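Local coordinates for vacuolar protein sorting-associated protein 54 (Mus musculus, PDB 3N1E), which probably acts, as a subunit of the GARP tethering complex, in retrograde transport from early and late endosomes to the trans-Golgi network, this chain being its C-terminal domain, at residues P52-I57 / A86-H91; M79-I84 / K127-L132. All blocks are in the same frame, centred on the assembly; numbering follows the deposited sequence.

Interaction 1. Residues P52-I57 / A86-H91; sequences PCFRNI and ASYKLH
Tyr-88 reaches out from helix 74-98 and sets the edge of its ring toward the face of Phe-54 on helix 52-68, an offset edge-to-face pair. The two planes stand at 81°, and the ring centroids are 5.8 Å apart. The outer end of the tyrosine does the touching: CZ of Tyr-88 lies 3.9 Å from CE2 of Phe-54 and 4.1 Å from CZ of Phe-54. The phenol oxygen is modelled too close to the phenylalanine ring for its exact position to be trusted. Tyr-88 OH is buried here without a hydrogen-bonding partner in the model, probably at some energetic cost; what joins the segments is aromatic and apolar packing.

Ile-57, one turn further along helix 52-68, meets another part of the same tyrosine rim. Its CD1 comes to 3.9 Å from Tyr-88 CE2, close to the plane of that ring, while the CG2 branch lies 4.2 Å from CD2 of Tyr-88. The tyrosine spans the gap with its CG anti to the backbone N (chi1 168°), which carries the ring from one helix across to the other. The nearest CA pair, Ile-57 CA and Tyr-88 CA, is 9.0 Å apart, and side chains alone make the contact.

All three touching residues are buried, and further aromatic residues extend the cluster: Tyr-88 stacks with Tyr-119 of helix 107-124, and the Phe-54 ring meets that of Tyr-43. Helix 17-40 packs beside the pair, with Phe-36 touching Ile-57 and Asp-33 taking hydrogen bonds from Ser-87 and His-91. The contact thus joins the start of helix 52-68 to the middle of helix 74-98 inside an all-helical bundle, between helix 17-40 and helix 107-124.

Interaction 2. Residues M79-I84 / K127-L132; sequences MLFLRI and KGLKDL
A type I beta turn from Leu-129 to Leu-132, in the loop that follows helix 107-124, presents the leucines at its two ends to helix 74-98. Leu-129 places CD1 over one face of the Phe-81 ring, a CH-pi contact 3.8 Å from the centroid and 18° off the ring normal. The methyl is shifted toward the rim, and CG of Phe-81 is its nearest ring atom at 3.6 Å. In Leu-129, CG lies anti to the carbonyl carbon (chi1 -53°) and CD1 carries on from it to the ring. The two side chains cross at about a right angle.

Leu-132 fits beside the base of that ring: its CD2 lies 3.9 Å from CB of Phe-81, and its CG is 3.8 Å from CD2 of Leu-82. The turn is closed by a backbone bond from Leu-132 N to Leu-129 O. Just before the turn, Gly-128 O accepts a hydrogen bond from Gln-78 of helix 74-98, and Phe-81 also packs on Met-61 and Met-64 of helix 52-68.

Between these two segments the contact is entirely apolar, methyl and methine groups fitting against ring and leucine, with the Gln-78 bond as a polar tie beside them.

How the interactions relate
Interactions 1 and 2 lie about 15 Å apart between centres and share helix 74-98: residues 79-84 serve interaction 2 and residues 86-91 serve interaction 1, with a single residue between them. Along the chain the order is 52-57, 79-84, 86-91, 127-132, so the contacts cross. Through them helix 74-98 is joined on one hand to the preceding helix 52-68 and on the other to the loop after helix 107-124. Both are buried contacts, one largely aromatic with a buried phenol oxygen, the other aliphatic groups on ring and leucine. Helix 74-98 is thus a shared element of this C-terminal domain, packed on an earlier helix at one level and on a later loop at the other.

Interaction 1. Residues P52-I57 / A86-H91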
loop_
_atom_site.group_PDB
_atom_site.type_symbol
_atom_site.label_atom_id
_atom_site.label_comp_id
_atom_site.label_asym_id
_atom_site.label_seq_id
_atom_site.Cartn_x
_atom_site.Cartn_y
_atom_site.Cartn_z
ATOM N N PRO A 52 -13.279 3.108 11.348
ATOM C CA PRO A 52 -12.313 4.201 11.560
ATOM C C PRO A 52 -10.874 3.821 11.166
ATOM O O PRO A 52 -10.159 4.664 10.566
ATOM C CB PRO A 52 -12.424 4.467 13.072
ATOM C CG PRO A 52 -13.838 4.070 13.400
ATOM C CD PRO A 52 -14.142 2.879 12.531
ATOM N N CYS A 53 -10.452 2.589 11.479
ATOM C CA CYS A 53 -9.117 2.114 11.159
ATOM C C CYS A 53 -8.879 2.242 9.651
ATOM O O CYS A 53 -7.880 2.828 9.214
ATOM C CB CYS A 53 -8.956 0.637 11.584
ATOM S SG CYS A 53 -7.414 -0.069 11.149
ATOM N N PHE A 54 -9.807 1.698 8.867
ATOM C CA PHE A 54 -9.637 1.707 7.406
ATOM C C PHE A 54 -9.774 3.101 6.811
ATOM O O PHE A 54 -9.091 3.423 5.815
ATOM C CB PHE A 54 -10.591 0.727 6.724
ATOM C CG PHE A 54 -10.134 -0.706 6.768
ATOM C CD1 PHE A 54 -9.791 -1.328 7.967
ATOM C CD2 PHE A 54 -10.052 -1.446 5.604
ATOM C CE1 PHE A 54 -9.352 -2.674 7.984
ATOM C CE2 PHE A 54 -9.636 -2.797 5.623
ATOM C CZ PHE A 54 -9.304 -3.392 6.819
ATOM N N ARG A 55 -10.626 3.955 7.410
ATOM C CA ARG A 55 -10.691 5.342 6.921
ATOM C C ARG A 55 -9.339 6.037 7.073
ATOM O O ARG A 55 -8.888 6.750 6.177
ATOM C CB ARG A 55 -11.779 6.161 7.643
ATOM C CG ARG A 55 -13.176 5.677 7.352
ATOM C CD ARG A 55 -14.251 6.701 7.801
ATOM N NE ARG A 55 -14.176 7.084 9.219
ATOM C CZ ARG A 55 -14.804 6.483 10.245
ATOM N NH1 ARG A 55 -15.519 5.363 10.102
ATOM N NH2 ARG A 55 -14.691 7.009 11.458
ATOM N N ASN A 56 -8.699 5.796 8.215
ATOM C CA ASN A 56 -7.416 6.423 8.489
ATOM C C ASN A 56 -6.321 5.887 7.593
ATOM O O ASN A 56 -5.574 6.675 7.011
ATOM C CB ASN A 56 -7.059 6.266 9.958
ATOM C CG ASN A 56 -7.814 7.219 10.815
ATOM O OD1 ASN A 56 -7.856 8.423 10.529
ATOM N ND2 ASN A 56 -8.431 6.706 11.872
ATOM N N ILE A 57 -6.246 4.562 7.440
ATOM C CA ILE A 57 -5.284 3.932 6.527
ATOM C C ILE A 57 -5.462 4.536 5.123
ATOM O O ILE A 57 -4.510 5.012 4.492
ATOM C CB ILE A 57 -5.485 2.398 6.476
ATOM C CG1 ILE A 57 -4.997 1.764 7.790
ATOM C CG2 ILE A 57 -4.741 1.776 5.260
ATOM C CD1 ILE A 57 -5.431 0.313 8.003
ATOM N N ALA A 86 1.806 -4.845 0.494
ATOM C CA ALA A 86 2.319 -6.065 1.107
ATOM C C ALA A 86 2.395 -5.899 2.627
ATOM O O ALA A 86 2.061 -6.813 3.359
ATOM C CB ALA A 86 3.691 -6.398 0.543
ATOM N N SER A 87 2.844 -4.727 3.084
ATOM C CA SER A 87 2.881 -4.426 4.508
ATOM C C SER A 87 1.483 -4.403 5.130
ATOM O O SER A 87 1.268 -4.970 6.192
ATOM C CB SER A 87 3.571 -3.068 4.744
ATOM O OG SER A 87 3.441 -2.676 6.107
ATOM N N TYR A 88 0.544 -3.727 4.466
ATOM C CA TYR A 88 -0.825 -3.703 4.916
ATOM C C TYR A 88 -1.384 -5.132 5.105
ATOM O O TYR A 88 -1.959 -5.454 6.153
ATOM C CB TYR A 88 -1.667 -2.897 3.918
ATOM C CG TYR A 88 -3.151 -3.034 4.114
ATOM C CD1 TYR A 88 -3.884 -3.902 3.319
ATOM C CD2 TYR A 88 -3.809 -2.309 5.100
ATOM C CE1 TYR A 88 -5.274 -4.035 3.502
ATOM C CE2 TYR A 88 -5.182 -2.424 5.278
ATOM C CZ TYR A 88 -5.889 -3.288 4.488
ATOM O OH TYR A 88 -7.256 -3.397 4.663
ATOM N N LYS A 89 -1.197 -5.979 4.107
ATOM C CA LYS A 89 -1.712 -7.343 4.144
ATOM C C LYS A 89 -1.074 -8.123 5.284
ATOM O O LYS A 89 -1.759 -8.891 5.941
ATOM C CB LYS A 89 -1.477 -8.080 2.826
ATOM C CG LYS A 89 -2.373 -7.548 1.708
ATOM C CD LYS A 89 -2.306 -8.412 0.442
ATOM C CE LYS A 89 -0.930 -8.422 -0.147
ATOM N NZ LYS A 89 -0.933 -9.388 -1.302
ATOM N N LEU A 90 0.220 -7.911 5.528
ATOM C CA LEU A 90 0.888 -8.681 6.599
ATOM C C LEU A 90 0.267 -8.325 7.949
ATOM O O LEU A 90 -0.032 -9.216 8.768
ATOM C CB LEU A 90 2.426 -8.451 6.562
ATOM C CG LEU A 90 3.282 -9.079 7.667
ATOM C CD1 LEU A 90 4.683 -9.424 7.113
ATOM C CD2 LEU A 90 3.373 -8.133 8.864
ATOM N N HIS A 91 0.071 -7.023 8.193
ATOM C CA HIS A 91 -0.478 -6.583 9.463
ATOM C C HIS A 91 -1.952 -6.938 9.611
ATOM O O HIS A 91 -2.396 -7.286 10.715
ATOM C CB HIS A 91 -0.211 -5.096 9.671
ATOM C CG HIS A 91 1.241 -4.799 9.868
ATOM N ND1 HIS A 91 1.923 -5.187 11.004
ATOM C CD2 HIS A 91 2.142 -4.178 9.072
ATOM C CE1 HIS A 91 3.190 -4.821 10.892
ATOM N NE2 HIS A 91 3.345 -4.200 9.733
#

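Interaction 2. Residues M79-I84 / K127-L132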
loop_
_atom_site.group_PDB
_atom_site.type_symbol
_atom_site.label_atom_id
_atom_site.label_comp_id
_atom_site.label_asym_id
_atom_site.label_seq_id
_atom_site.Cartn_x
_atom_site.Cartn_y
_atom_site.Cartn_z
ATOM N N MET A 79 5.339 0.404 -8.007
ATOM C CA MET A 79 6.157 -0.509 -7.182
ATOM C C MET A 79 6.078 -0.150 -5.697
ATOM O O MET A 79 6.029 -1.050 -4.841
ATOM C CB MET A 79 7.630 -0.541 -7.650
ATOM C CG MET A 79 7.885 -1.026 -9.063
ATOM S SD MET A 79 7.319 -2.692 -9.426
ATOM C CE MET A 79 5.716 -2.378 -10.167
ATOM N N LEU A 80 6.066 1.159 -5.390
ATOM C CA LEU A 80 5.960 1.622 -4.016
ATOM C C LEU A 80 4.652 1.136 -3.409
ATOM O O LEU A 80 4.645 0.606 -2.290
ATOM C CB LEU A 80 6.031 3.147 -3.953
ATOM C CG LEU A 80 5.701 3.811 -2.632
ATOM C CD1 LEU A 80 6.690 3.425 -1.536
ATOM C CD2 LEU A 80 5.631 5.343 -2.804
ATOM N N PHE A 81 3.566 1.308 -4.151
ATOM C CA PHE A 81 2.264 0.898 -3.642
ATOM C C PHE A 81 2.118 -0.597 -3.501
ATOM O O PHE A 81 1.419 -1.042 -2.598
ATOM C CB PHE A 81 1.093 1.560 -4.405
ATOM C CG PHE A 81 0.732 2.895 -3.838
ATOM C CD1 PHE A 81 -0.265 3.018 -2.854
ATOM C CD2 PHE A 81 1.444 4.022 -4.219
ATOM C CE1 PHE A 81 -0.569 4.277 -2.289
ATOM C CE2 PHE A 81 1.155 5.271 -3.661
ATOM C CZ PHE A 81 0.142 5.397 -2.702
ATOM N N LEU A 82 2.801 -1.376 -4.348
ATOM C CA LEU A 82 2.819 -2.833 -4.134
ATOM C C LEU A 82 3.507 -3.211 -2.822
ATOM O O LEU A 82 3.036 -4.102 -2.133
ATOM C CB LEU A 82 3.446 -3.576 -5.322
ATOM C CG LEU A 82 2.556 -3.502 -6.554
ATOM C CD1 LEU A 82 3.406 -3.965 -7.738
ATOM C CD2 LEU A 82 1.274 -4.392 -6.440
ATOM N N ARG A 83 4.584 -2.507 -2.464
ATOM C CA ARG A 83 5.271 -2.737 -1.184
ATOM C C ARG A 83 4.434 -2.305 0.016
ATOM O O ARG A 83 4.403 -2.984 1.052
ATOM C CB ARG A 83 6.649 -2.033 -1.137
ATOM C CG ARG A 83 7.582 -2.515 -2.231
ATOM C CD ARG A 83 9.043 -2.054 -2.060
ATOM N NE ARG A 83 9.885 -3.080 -2.710
ATOM C CZ ARG A 83 11.197 -3.000 -2.915
ATOM N NH1 ARG A 83 11.883 -1.920 -2.540
ATOM N NH2 ARG A 83 11.826 -4.006 -3.524
ATOM N N ILE A 84 3.809 -1.149 -0.101
ATOM C CA ILE A 84 2.906 -0.652 0.937
ATOM C C ILE A 84 1.773 -1.673 1.113
ATOM O O ILE A 84 1.451 -2.064 2.232
ATOM C CB ILE A 84 2.278 0.720 0.551
ATOM C CG1 ILE A 84 3.327 1.848 0.465
ATOM C CG2 ILE A 84 1.157 1.095 1.514
ATOM C CD1 ILE A 84 4.321 1.897 1.536
ATOM N N LYS A 127 -4.429 7.783 -9.265
ATOM C CA LYS A 127 -3.832 7.837 -10.621
ATOM C C LYS A 127 -2.663 6.891 -10.760
ATOM O O LYS A 127 -1.726 6.936 -9.952
ATOM C CB LYS A 127 -3.339 9.249 -10.951
ATOM C CG LYS A 127 -4.420 10.254 -11.171
ATOM C CD LYS A 127 -3.770 11.559 -11.654
ATOM C CE LYS A 127 -4.309 12.773 -10.903
ATOM N NZ LYS A 127 -3.837 14.045 -11.534
ATOM N N GLY A 128 -2.713 6.065 -11.802
ATOM C CA GLY A 128 -1.660 5.093 -12.102
ATOM C C GLY A 128 -1.797 3.722 -11.450
ATOM O O GLY A 128 -1.032 2.805 -11.777
ATOM N N LEU A 129 -2.760 3.566 -10.536
ATOM C CA LEU A 129 -2.835 2.328 -9.746
ATOM C C LEU A 129 -3.978 1.371 -10.110
ATOM O O LEU A 129 -4.192 0.358 -9.439
ATOM C CB LEU A 129 -2.884 2.654 -8.243
ATOM C CG LEU A 129 -1.782 3.574 -7.686
ATOM C CD1 LEU A 129 -1.916 3.593 -6.178
ATOM C CD2 LEU A 129 -0.372 3.113 -8.095
ATOM N N LYS A 130 -4.711 1.682 -11.173
ATOM C CA LYS A 130 -5.945 0.950 -11.447
ATOM C C LYS A 130 -5.742 -0.574 -11.627
ATOM O O LYS A 130 -6.575 -1.394 -11.157
ATOM C CB LYS A 130 -6.647 1.574 -12.651
ATOM C CG LYS A 130 -7.798 0.757 -13.236
ATOM C CD LYS A 130 -8.445 1.536 -14.394
ATOM C CE LYS A 130 -7.407 2.285 -15.241
ATOM N NZ LYS A 130 -6.620 1.383 -16.140
ATOM N N ASP A 131 -4.650 -0.951 -12.287
ATOM C CA ASP A 131 -4.426 -2.359 -12.600
ATOM C C ASP A 131 -3.399 -3.058 -11.701
ATOM O O ASP A 131 -2.917 -4.133 -12.040
ATOM C CB ASP A 131 -4.070 -2.546 -14.078
ATOM C CG ASP A 131 -5.158 -2.073 -15.003
ATOM O OD1 ASP A 131 -6.334 -2.421 -14.788
ATOM O OD2 ASP A 131 -4.831 -1.339 -15.957
ATOM N N LEU A 132 -3.083 -2.467 -10.546
ATOM C CA LEU A 132 -2.277 -3.181 -9.566
ATOM C C LEU A 132 -2.934 -4.486 -9.137
ATOM O O LEU A 132 -4.145 -4.536 -8.877
ATOM C CB LEU A 132 -2.027 -2.309 -8.338
ATOM C CG LEU A 132 -0.644 -1.669 -8.211
ATOM C CD1 LEU A 132 -0.360 -0.727 -9.346
ATOM C CD2 LEU A 132 -0.526 -0.968 -6.848
#